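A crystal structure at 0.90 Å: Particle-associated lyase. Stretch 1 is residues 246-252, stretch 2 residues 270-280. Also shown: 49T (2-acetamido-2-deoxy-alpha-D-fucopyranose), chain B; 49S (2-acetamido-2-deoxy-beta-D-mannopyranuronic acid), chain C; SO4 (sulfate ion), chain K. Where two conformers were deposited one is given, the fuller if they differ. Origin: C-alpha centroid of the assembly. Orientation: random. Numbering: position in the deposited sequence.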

# COMPACT_ATOMS: atom_id res chain seq x y z
N GLY A 246 15.51 -22.52 20.17
CA GLY A 246 16.84 -23.01 19.95
C GLY A 246 17.19 -23.18 18.48
O GLY A 246 16.50 -22.72 17.57
N GLY A 247 18.33 -23.86 18.27
CA GLY A 247 18.95 -23.97 16.98
C GLY A 247 20.09 -22.97 16.82
O GLY A 247 19.94 -21.81 17.17
N LYS A 248 21.22 -23.43 16.31
CA LYS A 248 22.38 -22.55 16.21
C LYS A 248 22.22 -21.45 15.16
O LYS A 248 22.61 -20.32 15.41
CB LYS A 248 23.63 -23.41 15.91
CG LYS A 248 24.90 -22.58 15.82
CD LYS A 248 26.14 -23.50 15.80
CE LYS A 248 27.43 -22.69 15.73
NZ LYS A 248 28.58 -23.63 15.84
N PHE A 249 21.69 -21.81 13.98
CA PHE A 249 21.80 -20.92 12.82
C PHE A 249 20.51 -20.22 12.43
O PHE A 249 20.56 -19.02 12.09
CB PHE A 249 22.32 -21.68 11.62
CG PHE A 249 23.76 -22.16 11.79
CD1 PHE A 249 24.79 -21.24 11.89
CD2 PHE A 249 24.07 -23.51 11.84
CE1 PHE A 249 26.11 -21.65 12.05
CE2 PHE A 249 25.38 -23.93 12.00
CZ PHE A 249 26.41 -23.00 12.10
N ALA A 250 19.38 -20.92 12.43
CA ALA A 250 18.11 -20.34 12.02
C ALA A 250 16.98 -21.20 12.59
O ALA A 250 17.17 -22.38 12.83
CB ALA A 250 18.00 -20.23 10.51
N GLY A 251 15.81 -20.59 12.72
CA GLY A 251 14.66 -21.30 13.26
C GLY A 251 13.85 -22.06 12.21
O GLY A 251 13.51 -23.26 12.40
N LEU A 252 13.56 -21.40 11.10
CA LEU A 252 12.79 -21.94 10.00
C LEU A 252 13.47 -21.52 8.72
O LEU A 252 13.80 -20.33 8.58
CB LEU A 252 11.37 -21.38 10.04
CG LEU A 252 10.44 -21.77 8.88
CD1 LEU A 252 10.16 -23.26 8.87
CD2 LEU A 252 9.12 -20.98 8.96
N ASN A 270 18.10 -17.47 19.08
CA ASN A 270 18.58 -16.81 20.26
C ASN A 270 19.98 -17.25 20.63
O ASN A 270 20.40 -17.09 21.78
CB ASN A 270 17.63 -17.04 21.46
CG ASN A 270 16.24 -16.52 21.19
OD1 ASN A 270 15.97 -15.33 21.51
ND2 ASN A 270 15.42 -17.29 20.62
N ALA A 271 20.73 -17.78 19.66
CA ALA A 271 22.04 -18.34 19.91
C ALA A 271 23.08 -17.23 19.93
O ALA A 271 22.87 -16.14 19.44
CB ALA A 271 22.35 -19.35 18.82
N PRO A 272 24.28 -17.55 20.47
CA PRO A 272 25.40 -16.63 20.34
C PRO A 272 25.62 -16.28 18.89
O PRO A 272 25.43 -17.10 17.97
CB PRO A 272 26.57 -17.41 20.93
CG PRO A 272 25.91 -18.34 21.94
CD PRO A 272 24.63 -18.75 21.25
N ALA A 273 26.08 -15.06 18.64
CA ALA A 273 26.27 -14.61 17.27
C ALA A 273 27.22 -15.47 16.49
O ALA A 273 28.32 -15.85 16.95
CB ALA A 273 26.72 -13.14 17.33
N ASN A 274 26.83 -15.76 15.26
CA ASN A 274 27.59 -16.50 14.29
C ASN A 274 27.37 -15.85 12.91
O ASN A 274 26.98 -14.69 12.82
CB ASN A 274 27.31 -18.01 14.40
CG ASN A 274 25.86 -18.38 14.16
OD1 ASN A 274 25.25 -18.01 13.14
ND2 ASN A 274 25.27 -19.12 15.07
N THR A 275 27.58 -16.57 11.81
CA THR A 275 27.42 -16.01 10.49
C THR A 275 25.97 -15.89 10.05
O THR A 275 25.69 -15.19 9.04
CB THR A 275 28.24 -16.84 9.44
OG1 THR A 275 27.89 -18.25 9.56
CG2 THR A 275 29.72 -16.66 9.63
N LEU A 276 25.04 -16.54 10.73
CA LEU A 276 23.63 -16.48 10.39
C LEU A 276 22.88 -15.82 11.56
O LEU A 276 22.90 -14.61 11.71
CB LEU A 276 23.06 -17.82 9.93
CG LEU A 276 23.46 -18.30 8.50
CD1 LEU A 276 24.90 -18.75 8.41
CD2 LEU A 276 22.50 -19.40 8.04
N ASN A 277 22.19 -16.66 12.36
CA ASN A 277 21.28 -16.25 13.44
C ASN A 277 20.03 -15.58 12.87
O ASN A 277 19.81 -14.39 13.02
CB ASN A 277 21.88 -15.30 14.48
CG ASN A 277 23.16 -15.76 15.11
OD1 ASN A 277 24.22 -15.23 14.75
ND2 ASN A 277 23.08 -16.67 16.05
N TYR A 278 19.21 -16.40 12.20
CA TYR A 278 18.04 -15.90 11.49
C TYR A 278 16.78 -16.50 12.11
O TYR A 278 16.73 -17.69 12.42
CB TYR A 278 18.11 -16.26 10.01
CG TYR A 278 19.36 -15.79 9.31
CD1 TYR A 278 20.06 -14.66 9.68
CD2 TYR A 278 19.83 -16.48 8.19
CE1 TYR A 278 21.18 -14.22 8.96
CE2 TYR A 278 20.92 -16.03 7.46
CZ TYR A 278 21.59 -14.89 7.84
OH TYR A 278 22.66 -14.52 7.07
N GLY A 279 15.73 -15.69 12.29
CA GLY A 279 14.46 -16.27 12.75
C GLY A 279 13.86 -17.17 11.66
O GLY A 279 13.71 -18.38 11.85
N ILE A 280 13.53 -16.53 10.55
CA ILE A 280 13.20 -17.19 9.31
C ILE A 280 14.27 -16.83 8.29
O ILE A 280 14.61 -15.66 8.14
CB ILE A 280 11.82 -16.74 8.75
CG1 ILE A 280 10.72 -17.03 9.76
CG2 ILE A 280 11.54 -17.43 7.41
CD1 ILE A 280 9.37 -16.47 9.40
C1 49T B . 25.47 -20.64 4.00
C2 49T B . 26.09 -21.88 4.64
N2 49T B . 26.03 -21.77 6.11
C7 49T B . 25.21 -22.52 6.82
O7 49T B . 24.37 -23.28 6.36
C8 49T B . 25.35 -22.35 8.33
O5 49T B . 25.70 -20.59 2.64
C5 49T B . 27.07 -20.65 2.23
C6 49T B . 27.13 -20.47 0.73
C4 49T B . 27.67 -21.97 2.72
O4 49T B . 26.97 -23.04 2.10
C3 49T B . 27.54 -22.04 4.21
O3 49T B . 27.98 -23.34 4.67
C8 49S C . 23.01 -15.03 1.14
C7 49S C . 22.85 -15.52 2.56
O7 49S C . 21.72 -15.57 3.10
N2 49S C . 23.98 -15.88 3.20
C2 49S C . 24.01 -16.30 4.58
C3 49S C . 24.23 -17.81 4.72
O3 49S C . 23.19 -18.54 4.07
C1 49S C . 25.14 -15.58 5.30
O1 49S C . 25.04 -14.19 5.18
O5 49S C . 26.38 -15.94 4.70
C5 49S C . 26.68 -17.33 4.93
C6 49S C . 28.07 -17.60 4.38
O6A 49S C . 28.37 -17.13 3.26
O6B 49S C . 28.82 -18.32 5.08
C4 49S C . 25.63 -18.21 4.26
O4 49S C . 26.00 -19.52 4.69
S SO4 K . 24.47 -10.99 6.90
O1 SO4 K . 24.97 -11.38 5.59
O2 SO4 K . 23.77 -9.70 6.79
O3 SO4 K . 25.65 -10.86 7.77
O4 SO4 K . 23.53 -11.97 7.51
O HOH W 1 15.28 -19.86 21.29
O HOH W 2 15.71 -19.82 19.55
O HOH W 3 18.56 -20.28 19.07

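The two stretches run side by side in parallel register, Ala 250 beside Tyr 278 and Leu 252 beside Ile 280, with CA–CA separations of 4.5 and 4.8 Å. Between these two bridges the chain turns a corner on both strands, at Gly 251 and Gly 279, and the hydrogen bonding follows the bend. Before the corner, Tyr 278 N donates to Phe 249 O at 2.9 Å, and Asn 277 N makes a weak bond of 2.9 Å to that same Phe 249 O. At the corner, Gly 251 N donates to Tyr 278 O at 3.1 Å and, weakly, to Gly 279 O at 3.2 Å; beyond it, Leu 252 N reaches Gly 279 O at 3.1 Å. Closely approaching CA–H groups supplement the ladder, with Ala 250 CA 3.0 Å from Tyr 278 O and Ile 280 CA 3.3 Å from Leu 252 O.

Glycine suits position 251 because a CB built with ideal geometry on Gly 251 would lie 2.9 Å from Gly 279 O, a clash. Gly 246 and Gly 247 are glycine for a local reason: at their positive phi angles, a CB would jam against the preceding carbonyl oxygen. Water joins this end of the contact, one molecule donating to Gly 247 O and accepting from Asn 270 N, each at 2.8 Å.

The side chains of Ala 250 and Tyr 278 share one face of the sheet, their CB atoms 4.0 Å apart. Tyrosine's ring then leads away from stretch 1, and its hydroxyl donates to the sulfate, OH to O4 2.7 Å, while accepting from the mannuronic acid sugar 49S, whose O1 lies 3.1 Å from Tyr 278 OH. On the other face, the branched aliphatic chains of Leu 252 and Ile 280 meet, CD2 to CG1 at 4.3 Å, in a buried apolar pairing.

Amides organise the loop before the strand. Asn 274 has both a donor and an acceptor to offer: its ND2 gives a 2.9 Å hydrogen bond to Lys 248 O, and its OD1 accepts from Leu 276 N at 2.8 Å. Asn 277, pointing away from stretch 1, braces its own loop instead, with OD1 2.7 Å from Asn 274 N and ND2 3.1 Å from Pro 272 O.

Phe 249 presents its ring edge to Asn 274, CD1 to OD1 3.5 Å, and packs its CB 4.2 Å from Leu 276 CD2. One ring face receives the acetamido methyl of 49T, with C8 3.8 Å from Phe 249 CD1; Leu 276 CD1 approaches the same C8 at 3.6 Å, so two apolar residues cradle the methyl.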